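Local coordinates for genome polyprotein (Rhinovirus C, PDB 6KU8) that probably cleaves the viral polyprotein as a 3C cysteine protease, captured with the peptide-like inhibitor rupintrivir in its substrate cleft, at residues R16-I21 with E27-G32; Y143-G148 with A162-G167; A106-V109 with P113-D116. All coordinates share one frame; numbering follows the deposited sequence.

Contact 1. Residues R16-I21 with E27-G32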
ATOM      1  N   ARG A  16     -14.314   2.234   0.031  1.00 21.72           N
ATOM      2  CA  ARG A  16     -14.828   0.967   0.550  1.00 20.04           C
ATOM      3  C   ARG A  16     -13.794   0.246   1.411  1.00 24.27           C
ATOM      4  O   ARG A  16     -14.150  -0.363   2.425  1.00 20.56           O
ATOM      5  CB  ARG A  16     -15.276   0.070  -0.605  1.00 22.55           C
ATOM      6  CG  ARG A  16     -15.682  -1.372  -0.198  1.00 30.06           C
ATOM      7  CD  ARG A  16     -16.878  -1.385   0.788  1.00 33.35           C
ATOM      8  NE  ARG A  16     -17.344  -2.727   1.169  1.00 30.90           N
ATOM      9  CZ  ARG A  16     -16.768  -3.493   2.101  1.00 36.20           C
ATOM     10  NH1 ARG A  16     -15.681  -3.072   2.744  1.00 35.17           N
ATOM     11  NH2 ARG A  16     -17.266  -4.692   2.387  1.00 36.66           N
ATOM     12  N   ASN A  17     -12.509   0.325   1.043  1.00 20.33           N
ATOM     13  CA  ASN A  17     -11.498  -0.543   1.633  1.00 22.25           C
ATOM     14  C   ASN A  17     -10.355   0.174   2.346  1.00 20.43           C
ATOM     15  O   ASN A  17      -9.549  -0.499   2.990  1.00 22.64           O
ATOM     16  CB  ASN A  17     -10.898  -1.465   0.557  1.00 23.60           C
ATOM     17  CG  ASN A  17     -11.515  -2.881   0.554  1.00 30.07           C
ATOM     18  OD1 ASN A  17     -12.611  -3.118   1.091  1.00 30.25           O
ATOM     19  ND2 ASN A  17     -10.798  -3.827  -0.048  1.00 23.64           N
ATOM     20  N   CYS A  18     -10.257   1.495   2.269  1.00 21.22           N
ATOM     21  CA  CYS A  18      -9.105   2.209   2.801  1.00 20.15           C
ATOM     22  C   CYS A  18      -9.463   3.007   4.048  1.00 18.78           C
ATOM     23  O   CYS A  18     -10.572   3.533   4.175  1.00 20.82           O
ATOM     24  CB  CYS A  18      -8.500   3.119   1.726  1.00 20.21           C
ATOM     25  SG  CYS A  18      -7.712   2.111   0.390  1.00 23.34           S
ATOM     26  N   HIS A  19      -8.487   3.103   4.952  1.00 18.24           N
ATOM     27  CA  HIS A  19      -8.628   3.732   6.255  1.00 19.48           C
ATOM     28  C   HIS A  19      -7.333   4.444   6.617  1.00 20.49           C
ATOM     29  O   HIS A  19      -6.246   4.085   6.142  1.00 22.52           O
ATOM     30  CB  HIS A  19      -8.988   2.702   7.330  1.00 17.38           C
ATOM     31  CG  HIS A  19     -10.224   1.926   7.005  1.00 22.50           C
ATOM     32  ND1 HIS A  19     -11.472   2.291   7.460  1.00 20.12           N
ATOM     33  CD2 HIS A  19     -10.413   0.842   6.214  1.00 17.49           C
ATOM     34  CE1 HIS A  19     -12.375   1.448   6.990  1.00 20.55           C
ATOM     35  NE2 HIS A  19     -11.758   0.558   6.231  1.00 20.52           N
ATOM     36  N   VAL A  20      -7.462   5.456   7.468  1.00 22.39           N
ATOM     37  CA  VAL A  20      -6.316   6.204   7.970  1.00 20.39           C
ATOM     38  C   VAL A  20      -5.749   5.447   9.158  1.00 23.51           C
ATOM     39  O   VAL A  20      -6.442   5.232  10.155  1.00 26.26           O
ATOM     40  CB  VAL A  20      -6.714   7.630   8.383  1.00 23.63           C
ATOM     41  CG1 VAL A  20      -5.520   8.363   8.949  1.00 20.75           C
ATOM     42  CG2 VAL A  20      -7.364   8.393   7.222  1.00 20.02           C
ATOM     43  N   ILE A  21      -4.489   5.052   9.062  1.00 21.32           N
ATOM     44  CA  ILE A  21      -3.791   4.386  10.153  1.00 27.92           C
ATOM     45  C   ILE A  21      -2.784   5.377  10.712  1.00 27.71           C
ATOM     46  O   ILE A  21      -2.055   6.027   9.953  1.00 28.51           O
ATOM     47  CB  ILE A  21      -3.119   3.086   9.674  1.00 28.60           C
ATOM     48  CG1 ILE A  21      -2.957   2.093  10.823  1.00 33.51           C
ATOM     49  CG2 ILE A  21      -1.775   3.381   9.051  1.00 27.60           C
ATOM     50  CD1 ILE A  21      -2.731   0.651  10.347  1.00 28.71           C
ATOM     51  N   GLU A  27       0.660   9.471   9.785  1.00 24.45           N
ATOM     52  CA  GLU A  27      -0.555   8.963   9.164  1.00 25.13           C
ATOM     53  C   GLU A  27      -0.223   8.241   7.864  1.00 24.63           C
ATOM     54  O   GLU A  27       0.533   8.750   7.036  1.00 22.49           O
ATOM     55  CB  GLU A  27      -1.542  10.096   8.873  1.00 27.50           C
ATOM     56  CG  GLU A  27      -2.343  10.572  10.063  1.00 30.28           C
ATOM     57  CD  GLU A  27      -3.440  11.545   9.659  1.00 27.24           C
ATOM     58  OE1 GLU A  27      -3.387  12.099   8.534  1.00 25.01           O
ATOM     59  OE2 GLU A  27      -4.369  11.727  10.467  1.00 25.89           O
ATOM     60  N   PHE A  28      -0.802   7.061   7.692  1.00 20.23           N
ATOM     61  CA  PHE A  28      -0.625   6.251   6.496  1.00 21.88           C
ATOM     62  C   PHE A  28      -1.994   5.852   5.979  1.00 22.04           C
ATOM     63  O   PHE A  28      -2.982   5.858   6.722  1.00 19.91           O
ATOM     64  CB  PHE A  28       0.193   4.978   6.766  1.00 22.36           C
ATOM     65  CG  PHE A  28       1.573   5.241   7.287  1.00 26.27           C
ATOM     66  CD1 PHE A  28       1.774   5.562   8.624  1.00 27.49           C
ATOM     67  CD2 PHE A  28       2.671   5.172   6.440  1.00 26.27           C
ATOM     68  CE1 PHE A  28       3.052   5.821   9.103  1.00 29.50           C
ATOM     69  CE2 PHE A  28       3.949   5.411   6.911  1.00 29.26           C
ATOM     70  CZ  PHE A  28       4.144   5.742   8.234  1.00 31.30           C
ATOM     71  N   ASN A  29      -2.037   5.490   4.697  1.00 19.01           N
ATOM     72  CA  ASN A  29      -3.210   4.841   4.130  1.00 16.94           C
ATOM     73  C   ASN A  29      -3.095   3.340   4.349  1.00 21.73           C
ATOM     74  O   ASN A  29      -2.041   2.751   4.096  1.00 19.03           O
ATOM     75  CB  ASN A  29      -3.370   5.134   2.638  1.00 13.88           C
ATOM     76  CG  ASN A  29      -4.605   4.484   2.063  1.00 17.47           C
ATOM     77  OD1 ASN A  29      -5.717   4.747   2.504  1.00 22.53           O
ATOM     78  ND2 ASN A  29      -4.417   3.627   1.070  1.00 18.18           N
ATOM     79  N   MET A  30      -4.183   2.734   4.818  1.00 18.64           N
ATOM     80  CA  MET A  30      -4.292   1.297   4.997  1.00 19.22           C
ATOM     81  C   MET A  30      -5.273   0.746   3.971  1.00 19.40           C
ATOM     82  O   MET A  30      -6.392   1.261   3.833  1.00 20.00           O
ATOM     83  CB  MET A  30      -4.756   0.954   6.416  1.00 17.37           C
ATOM     84  CG  MET A  30      -4.810  -0.567   6.709  1.00 19.83           C
ATOM     85  SD  MET A  30      -5.754  -0.965   8.219  1.00 24.08           S
ATOM     86  CE  MET A  30      -7.424  -1.005   7.549  1.00 18.04           C
ATOM     87  N   LEU A  31      -4.858  -0.291   3.250  1.00 18.79           N
ATOM     88  CA  LEU A  31      -5.661  -0.878   2.179  1.00 19.41           C
ATOM     89  C   LEU A  31      -6.161  -2.250   2.625  1.00 21.18           C
ATOM     90  O   LEU A  31      -5.378  -3.196   2.741  1.00 20.71           O
ATOM     91  CB  LEU A  31      -4.851  -0.994   0.890  1.00 18.58           C
ATOM     92  CG  LEU A  31      -5.489  -1.879  -0.187  1.00 22.70           C
ATOM     93  CD1 LEU A  31      -6.777  -1.246  -0.690  1.00 18.73           C
ATOM     94  CD2 LEU A  31      -4.501  -2.102  -1.331  1.00 20.66           C
ATOM     95  N   GLY A  32      -7.467  -2.369   2.854  1.00 22.96           N
ATOM     96  CA  GLY A  32      -8.041  -3.681   3.096  1.00 22.67           C
ATOM     97  C   GLY A  32      -8.029  -4.516   1.828  1.00 22.39           C
ATOM     98  O   GLY A  32      -8.263  -4.015   0.723  1.00 21.76           O
TER

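Contact 2. Residues Y143-G148 with A162-G167. With AG7 (4-{2-(4-fluoro-benzyl)-6-methyl-5-[(5-methyl-isoxazole-3-carbonyl)-amino]-4-oxo-heptanoylamino}-5-(2-oxo-pyrrolidin-3-yl)-pentanoic acid ethyl ester), chain B.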
ATOM      1  N   TYR A 143       6.956  10.388 -10.939  1.00 19.47           N
ATOM      2  CA  TYR A 143       6.073  11.374 -10.349  1.00 22.22           C
ATOM      3  C   TYR A 143       6.672  11.811  -9.018  1.00 21.59           C
ATOM      4  O   TYR A 143       7.160  10.961  -8.263  1.00 21.16           O
ATOM      5  CB  TYR A 143       4.660  10.811 -10.141  1.00 21.66           C
ATOM      6  CG  TYR A 143       3.698  11.825  -9.585  1.00 21.24           C
ATOM      7  CD1 TYR A 143       2.921  12.622 -10.425  1.00 24.05           C
ATOM      8  CD2 TYR A 143       3.588  12.010  -8.220  1.00 20.81           C
ATOM      9  CE1 TYR A 143       2.044  13.565  -9.903  1.00 27.71           C
ATOM     10  CE2 TYR A 143       2.732  12.954  -7.688  1.00 25.80           C
ATOM     11  CZ  TYR A 143       1.958  13.729  -8.527  1.00 31.00           C
ATOM     12  OH  TYR A 143       1.100  14.654  -7.969  1.00 32.65           O
ATOM     13  N   PRO A 144       6.658  13.139  -8.695  1.00 25.05           N
ATOM     14  CA  PRO A 144       7.302  13.609  -7.444  1.00 23.65           C
ATOM     15  C   PRO A 144       6.411  13.429  -6.222  1.00 25.25           C
ATOM     16  O   PRO A 144       5.868  14.374  -5.634  1.00 25.47           O
ATOM     17  CB  PRO A 144       7.599  15.083  -7.760  1.00 26.63           C
ATOM     18  CG  PRO A 144       6.522  15.478  -8.747  1.00 23.54           C
ATOM     19  CD  PRO A 144       6.293  14.252  -9.594  1.00 25.32           C
ATOM     20  N   THR A 145       6.246  12.170  -5.824  1.00 21.64           N
ATOM     21  CA  THR A 145       5.453  11.848  -4.653  1.00 21.66           C
ATOM     22  C   THR A 145       6.056  12.506  -3.412  1.00 27.91           C
ATOM     23  O   THR A 145       7.253  12.799  -3.352  1.00 22.60           O
ATOM     24  CB  THR A 145       5.388  10.331  -4.472  1.00 20.55           C
ATOM     25  OG1 THR A 145       6.720   9.818  -4.407  1.00 18.36           O
ATOM     26  CG2 THR A 145       4.660   9.671  -5.663  1.00 19.53           C
ATOM     27  N   LYS A 146       5.213  12.699  -2.399  1.00 25.21           N
ATOM     28  CA  LYS A 146       5.549  13.512  -1.238  1.00 26.69           C
ATOM     29  C   LYS A 146       5.445  12.724   0.059  1.00 26.28           C
ATOM     30  O   LYS A 146       4.687  11.751   0.143  1.00 24.04           O
ATOM     31  CB  LYS A 146       4.628  14.734  -1.143  1.00 28.01           C
ATOM     32  CG  LYS A 146       4.803  15.726  -2.283  1.00 33.01           C
ATOM     33  CD  LYS A 146       3.971  16.981  -2.073  1.00 39.64           C
ATOM     34  CE  LYS A 146       4.250  18.008  -3.172  1.00 44.51           C
ATOM     35  NZ  LYS A 146       5.704  18.382  -3.210  1.00 48.85           N
ATOM     36  N   PRO A 147       6.182  13.129   1.097  1.00 30.71           N
ATOM     37  CA  PRO A 147       5.956  12.543   2.422  1.00 30.47           C
ATOM     38  C   PRO A 147       4.482  12.653   2.793  1.00 27.78           C
ATOM     39  O   PRO A 147       3.816  13.638   2.466  1.00 23.42           O
ATOM     40  CB  PRO A 147       6.841  13.390   3.345  1.00 32.37           C
ATOM     41  CG  PRO A 147       7.917  13.932   2.439  1.00 33.29           C
ATOM     42  CD  PRO A 147       7.278  14.122   1.094  1.00 25.52           C
ATOM     43  N   GLY A 148       3.967  11.622   3.466  1.00 23.60           N
ATOM     44  CA  GLY A 148       2.571  11.547   3.831  1.00 24.48           C
ATOM     45  C   GLY A 148       1.689  10.783   2.856  1.00 22.21           C
ATOM     46  O   GLY A 148       0.539  10.490   3.186  1.00 23.06           O
ATOM     47  N   ALA A 162       0.114  -1.701  -6.478  1.00 18.48           N
ATOM     48  CA  ALA A 162       1.155  -1.434  -5.487  1.00 19.59           C
ATOM     49  C   ALA A 162       0.584  -0.537  -4.397  1.00 18.64           C
ATOM     50  O   ALA A 162      -0.489   0.044  -4.555  1.00 17.41           O
ATOM     51  CB  ALA A 162       2.392  -0.771  -6.118  1.00 13.72           C
ATOM     52  N   ILE A 163       1.299  -0.462  -3.270  1.00 17.21           N
ATOM     53  CA  ILE A 163       1.116   0.612  -2.303  1.00 16.62           C
ATOM     54  C   ILE A 163       2.376   1.471  -2.307  1.00 17.72           C
ATOM     55  O   ILE A 163       3.497   0.960  -2.436  1.00 19.16           O
ATOM     56  CB  ILE A 163       0.790   0.088  -0.887  1.00 17.70           C
ATOM     57  CG1 ILE A 163       1.973  -0.724  -0.333  1.00 21.16           C
ATOM     58  CG2 ILE A 163      -0.561  -0.682  -0.914  1.00 17.64           C
ATOM     59  CD1 ILE A 163       1.844  -1.078   1.153  1.00 22.55           C
ATOM     60  N   HIS A 164       2.181   2.775  -2.191  1.00 18.23           N
ATOM     61  CA  HIS A 164       3.291   3.708  -2.252  1.00 16.89           C
ATOM     62  C   HIS A 164       4.144   3.597  -0.996  1.00 19.91           C
ATOM     63  O   HIS A 164       3.611   3.616   0.119  1.00 17.64           O
ATOM     64  CB  HIS A 164       2.776   5.138  -2.392  1.00 17.85           C
ATOM     65  CG  HIS A 164       3.878   6.121  -2.559  1.00 17.60           C
ATOM     66  ND1 HIS A 164       4.629   6.187  -3.710  1.00 18.99           N
ATOM     67  CD2 HIS A 164       4.427   7.006  -1.695  1.00 19.72           C
ATOM     68  CE1 HIS A 164       5.564   7.109  -3.568  1.00 17.61           C
ATOM     69  NE2 HIS A 164       5.470   7.612  -2.350  1.00 19.71           N
ATOM     70  N   VAL A 165       5.474   3.508  -1.160  1.00 19.47           N
ATOM     71  CA  VAL A 165       6.304   3.304   0.032  1.00 19.18           C
ATOM     72  C   VAL A 165       7.525   4.227   0.102  1.00 20.79           C
ATOM     73  O   VAL A 165       8.152   4.331   1.158  1.00 24.52           O
ATOM     74  CB  VAL A 165       6.749   1.832   0.164  1.00 17.25           C
ATOM     75  CG1 VAL A 165       5.551   0.919   0.420  1.00 19.66           C
ATOM     76  CG2 VAL A 165       7.555   1.387  -1.071  1.00 20.79           C
ATOM     77  N   GLY A 166       7.872   4.912  -0.981  1.00 20.39           N
ATOM     78  CA  GLY A 166       8.989   5.842  -0.886  1.00 22.09           C
ATOM     79  C   GLY A 166       9.141   6.725  -2.104  1.00 20.25           C
ATOM     80  O   GLY A 166       8.397   6.614  -3.084  1.00 16.77           O
ATOM     81  N   GLY A 167      10.110   7.631  -2.019  1.00 19.33           N
ATOM     82  CA  GLY A 167      10.415   8.520  -3.132  1.00 21.01           C
ATOM     83  C   GLY A 167      11.611   9.386  -2.792  1.00 21.38           C
ATOM     84  O   GLY A 167      12.099   9.395  -1.661  1.00 25.09           O
TER
HETATM   85  C01 AG7 B 501      11.984   7.419   1.964  1.00 56.87           C
HETATM   86  C02 AG7 B 501      11.566   6.916   3.335  1.00 55.13           C
HETATM   87  O03 AG7 B 501      11.245   7.653   1.051  1.00 39.03           O
HETATM   88  C04 AG7 B 501      10.177   6.294   3.395  1.00 48.62           C
HETATM   89  C05 AG7 B 501      10.194   5.524   4.704  1.00 52.58           C
HETATM   90  C06 AG7 B 501      10.918   4.179   4.536  1.00 47.89           C
HETATM   91  C07 AG7 B 501      10.564   3.327   3.502  1.00 46.71           C
HETATM   92  C08 AG7 B 501      11.215   2.114   3.345  1.00 48.30           C
HETATM   93  C09 AG7 B 501      12.230   1.743   4.219  1.00 47.91           C
HETATM   94  C10 AG7 B 501      12.590   2.593   5.256  1.00 49.60           C
HETATM   95  C11 AG7 B 501      11.936   3.810   5.415  1.00 49.69           C
HETATM   96  N12 AG7 B 501       7.965   7.452   2.595  1.00 42.73           N
HETATM   97  C13 AG7 B 501       7.160   8.687   2.603  1.00 41.63           C
HETATM   98  C14 AG7 B 501       6.959   9.005   1.130  1.00 39.08           C
HETATM   99  C15 AG7 B 501       8.298   9.558   0.510  1.00 34.68           C
HETATM  100  C16 AG7 B 501       7.956  10.230  -0.917  1.00 26.06           C
HETATM  101  N17 AG7 B 501       8.683  11.328  -1.046  1.00 30.82           N
HETATM  102  O18 AG7 B 501       7.188   9.796  -1.707  1.00 26.95           O
HETATM  103  C19 AG7 B 501       5.834   8.731   3.372  1.00 46.90           C
HETATM  104  C20 AG7 B 501       5.886   7.821   4.609  1.00 46.82           C
HETATM  105  C21 AG7 B 501       6.193   8.860   5.663  1.00 50.79           C
HETATM  106  O22 AG7 B 501       7.055   8.582   6.719  1.00 56.24           O
HETATM  107  O23 AG7 B 501       5.704   9.929   5.530  1.00 49.99           O
HETATM  108  C47 AG7 B 501       9.203   7.470   3.355  1.00 47.58           C
HETATM  109  O48 AG7 B 501       9.473   8.456   3.952  1.00 46.28           O
HETATM  110  C50 AG7 B 501       7.237   9.698   7.538  1.00 59.41           C
HETATM  111  C53 AG7 B 501       7.879   9.233   8.845  1.00 58.23           C
HETATM  112  C57 AG7 B 501      13.490   7.592   1.910  1.00 62.42           C
HETATM  113  N58 AG7 B 501      13.887   7.855   0.581  1.00 63.63           N
HETATM  114  C59 AG7 B 501      15.139   7.341   0.147  1.00 73.33           C
HETATM  115  O60 AG7 B 501      15.903   6.686   0.784  1.00 77.20           O
HETATM  116  C78 AG7 B 501      13.929   8.796   2.746  1.00 64.57           C
HETATM  117  C81 AG7 B 501      15.452   8.900   2.900  1.00 66.68           C
HETATM  118  F1  AG7 B 501      12.872   0.544   4.053  1.00 48.64           F
HETATM  119  C82 AG7 B 501      13.370  10.077   2.116  1.00 74.14           C
HETATM  120  C83 AG7 B 501       9.531  11.524   0.200  1.00 34.72           C
HETATM  121  C84 AG7 B 501       8.855  10.529   1.253  1.00 36.83           C
HETATM  122  C1  AG7 B 501      15.366   7.780  -1.251  1.00 76.17           C

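Contact 3. Residues A106-V109 with P113-D116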
ATOM      1  N   ALA A 106      -3.674   7.071  -5.214  1.00 17.47           N
ATOM      2  CA  ALA A 106      -4.840   7.546  -4.475  1.00 19.06           C
ATOM      3  C   ALA A 106      -4.639   7.257  -2.999  1.00 20.56           C
ATOM      4  O   ALA A 106      -4.194   6.166  -2.628  1.00 20.98           O
ATOM      5  CB  ALA A 106      -6.140   6.897  -4.973  1.00 18.97           C
ATOM      6  N   THR A 107      -4.948   8.241  -2.166  1.00 20.81           N
ATOM      7  CA  THR A 107      -4.877   8.060  -0.732  1.00 20.09           C
ATOM      8  C   THR A 107      -5.906   8.975  -0.094  1.00 22.70           C
ATOM      9  O   THR A 107      -6.546   9.795  -0.767  1.00 22.15           O
ATOM     10  CB  THR A 107      -3.467   8.352  -0.210  1.00 18.60           C
ATOM     11  OG1 THR A 107      -3.345   7.875   1.135  1.00 18.41           O
ATOM     12  CG2 THR A 107      -3.176   9.847  -0.284  1.00 19.39           C
ATOM     13  N   ASN A 108      -6.075   8.824   1.217  1.00 17.43           N
ATOM     14  CA  ASN A 108      -6.965   9.711   1.963  1.00 17.54           C
ATOM     15  C   ASN A 108      -6.383   9.922   3.345  1.00 18.93           C
ATOM     16  O   ASN A 108      -6.474   9.048   4.206  1.00 19.26           O
ATOM     17  CB  ASN A 108      -8.380   9.178   2.081  1.00 19.21           C
ATOM     18  CG  ASN A 108      -9.290  10.185   2.729  1.00 23.74           C
ATOM     19  OD1 ASN A 108      -9.181  11.380   2.443  1.00 22.01           O
ATOM     20  ND2 ASN A 108     -10.149   9.739   3.633  1.00 18.13           N
ATOM     21  N   VAL A 109      -5.859  11.119   3.567  1.00 17.68           N
ATOM     22  CA  VAL A 109      -5.017  11.387   4.714  1.00 21.19           C
ATOM     23  C   VAL A 109      -5.122  12.888   4.961  1.00 20.48           C
ATOM     24  O   VAL A 109      -5.607  13.633   4.105  1.00 20.43           O
ATOM     25  CB  VAL A 109      -3.599  10.847   4.375  1.00 27.83           C
ATOM     26  CG1 VAL A 109      -2.535  11.904   4.203  1.00 24.81           C
ATOM     27  CG2 VAL A 109      -3.224   9.656   5.261  1.00 19.90           C
ATOM     28  N   PRO A 113      -6.218  14.848   1.346  1.00 20.80           N
ATOM     29  CA  PRO A 113      -7.554  14.289   1.530  1.00 21.91           C
ATOM     30  C   PRO A 113      -8.171  13.917   0.183  1.00 27.55           C
ATOM     31  O   PRO A 113      -8.160  14.710  -0.767  1.00 22.19           O
ATOM     32  CB  PRO A 113      -8.294  15.422   2.246  1.00 27.72           C
ATOM     33  CG  PRO A 113      -7.627  16.681   1.708  1.00 27.40           C
ATOM     34  CD  PRO A 113      -6.167  16.300   1.608  1.00 19.56           C
ATOM     35  N   MET A 114      -8.655  12.674   0.093  1.00 21.24           N
ATOM     36  CA  MET A 114      -9.210  12.087  -1.138  1.00 24.48           C
ATOM     37  C   MET A 114      -8.382  12.459  -2.364  1.00 22.46           C
ATOM     38  O   MET A 114      -8.892  12.909  -3.392  1.00 23.13           O
ATOM     39  CB  MET A 114     -10.678  12.478  -1.328  1.00 27.38           C
ATOM     40  CG  MET A 114     -11.585  11.980  -0.198  1.00 30.63           C
ATOM     41  SD  MET A 114     -11.537  10.169   0.027  1.00 36.27           S
ATOM     42  CE  MET A 114     -12.903   9.991   1.190  1.00 41.20           C
ATOM     43  N   LEU A 115      -7.081  12.239  -2.255  1.00 23.76           N
ATOM     44  CA  LEU A 115      -6.180  12.517  -3.358  1.00 20.51           C
ATOM     45  C   LEU A 115      -6.275  11.421  -4.408  1.00 25.47           C
ATOM     46  O   LEU A 115      -6.313  10.230  -4.083  1.00 22.65           O
ATOM     47  CB  LEU A 115      -4.742  12.630  -2.854  1.00 21.89           C
ATOM     48  CG  LEU A 115      -3.666  12.878  -3.904  1.00 23.85           C
ATOM     49  CD1 LEU A 115      -3.925  14.185  -4.625  1.00 31.42           C
ATOM     50  CD2 LEU A 115      -2.302  12.899  -3.253  1.00 26.62           C
ATOM     51  N   ASP A 116      -6.317  11.838  -5.668  1.00 22.16           N
ATOM     52  CA  ASP A 116      -6.096  10.956  -6.804  1.00 23.89           C
ATOM     53  C   ASP A 116      -5.263  11.728  -7.807  1.00 27.12           C
ATOM     54  O   ASP A 116      -5.665  12.814  -8.239  1.00 23.98           O
ATOM     55  CB  ASP A 116      -7.411  10.498  -7.443  1.00 26.15           C
ATOM     56  CG  ASP A 116      -7.184   9.578  -8.652  1.00 28.82           C
ATOM     57  OD1 ASP A 116      -7.740   8.470  -8.658  1.00 33.75           O
ATOM     58  OD2 ASP A 116      -6.443   9.948  -9.588  1.00 28.72           O
TER

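Contact 1. Residues R16-I21 with E27-G32
With SG turned back beside its own backbone N (chi1 -69°), C18 meets N29 and L31, while N29 swings CG anti to its N (chi1 -179°) and lays its amide against the cysteine. N29 OD1 ends 3.3 Å from C18 CB, and N29 ND2 gives C18 SG a weak hydrogen bond of 3.7 Å. L31 CD1 reaches the same sulfur at 3.6 Å. These side chains share one face of an antiparallel hairpin made by strands 18-23 and 26-34, the first two strands of a six-stranded barrel, as expected for the chymotrypsin-like fold of 3C proteases. H19 and I21 lie on the other face with M30 and F28. There the M30 chain is extended as far as SD and bent beyond it (chi3 85°), which carries CE to 3.8 Å from H19 CD2, obliquely to the ring, and leaves SD beside I21 CD1. I21 CG2 packs against F28 CB at 3.4 Å, and strands 37-41 and 49-52 pack against this face. The backbones are laced by paired bonds at H19-M30 and I21-F28; the bond from M30 N to H19 O is 2.8 Å long. Where helix 8-17 gives way to the strand, G32 N adds a bond to N17 O. C18 CA closes on M30 O at 3.1 Å, a CA-H...O contact to the same carbonyl that H19 N uses. Several polar ends are bonded outside the hairpin: H19 ND1 to D53, E27 OE1 to T110, and N29 ND2 to G151 O. N29 ND2 is thus gripped chiefly by a backbone carbonyl next to C150 and weakly by sulfur, which ties this barrel face to the probable catalytic loop.

Contact 2. Residues Y143-G148 with A162-G167
The imidazole of H164 meets T145 OG1 obliquely and has the lactam carbonyl of rupintrivir (AG7) at its edge, while the backbone N of G166 lies over one face, offset toward the rim. H164 NE2 donates to AG7 O18 at that edge, at 2.9 Å and nearly straight (165°). The T145 side chain points against that of H164; its OG1 comes within 3.1 Å of H164 CE1, and its methyl CG2 packs against the same carbon. With OG1 set between the backbone N and the carbonyl carbon (chi1 56°), the hydroxyl is aimed at the ligand and donates to AG7 O18 over 2.7 Å. One carbonyl oxygen is therefore held by two donors, which would be expected to polarise it. Next to that carbonyl in the ring, AG7 N17 donates to T145 O at 3.1 Å, and P147 CD lies against AG7 C83.

This is the S1 pocket of a 3C protease, where the lactam stands in for the glutamine side chain that the family prefers at P1. H164 ND1 is hydrogen-bonded to Y141 OH, a second-shell contact that holds the ring's rotation, and L105 packs against both T145 and H164. Beyond the pocket the inhibitor runs along the edge of strand 159-167, which carries a classic beta bulge at V165 and G166 opposite Y173. G167 N donates to AG7 O03, and G167 O accepts from AG7 N58 at 3.3 Å, extending the sheet in the manner of a bound peptide. At the other end of the lactam-bearing residue, G148 N donates to the ester carbonyl oxygen AG7 O23 at 3.2 Å.

Contact 3. Residues A106-V109 with P113-D116
A short antiparallel pairing near the turn of a beta hairpin joins A106-V109 to P113-D116, at the ends of strands 100-107 and 115-130 in the second sheet of the chymotrypsin-like protease. T107 and L115 form its hydrogen-bonded pair: T107 N donates to L115 O at 3.1 Å, and the return bond from L115 N to T107 O is weak, bent to 128°. The side chains of these two cross obliquely, T107 CG2 lying 4.1 Å from L115 CB. A106 faces D116 in the next, non-hydrogen-bonded pair, with A106 CA 3.1 Å from L115 O in a CA-H...O contact. Helix 8-17 covers A106 through V10 and I14, and D116 OD2 bonds H104 ND1.

Toward the turn, M114 adopts left-handed backbone angles, and beyond the ladder the N108 side chain takes over as acceptor. N108 CG anti to the backbone N (chi1 -174°) brings OD1 to M114 N. Its amide crosses the M114 thioether at a slant, the sulfur SD 3.5 Å from N108 CG and the methyl CE over toward ND2. The same amide ties the two arms together beside the turn: M114 N donates to N108 OD1 at 2.7 Å, tilted 27° from the plane of that carbonyl.

Contacts 1 and 3 lie side by side, their centres about 10 Å apart, and join the first barrel to the second sheet: N29 CB lies 3.1 Å from T107 OG1, and V20 CG2 lies 3.2 Å from N108 O. Contact 2 reaches the same sheet as contact 3 and lines the pocket, its centre about 15 Å from that of contact 1 and 12 Å from that of contact 3. It meets contact 1 through L31 CD2 and I163 CG2, 4.2 Å apart, and contact 3 through V109 CG1 and G148 O, 3.5 Å apart. Contact 2 supplies eight of the 17 pocket residues, contact 1 lends F28, and the V109 side chain stays about 9 Å from rupintrivir. F28 and H164 touch a probable C150-H43-E74 triad.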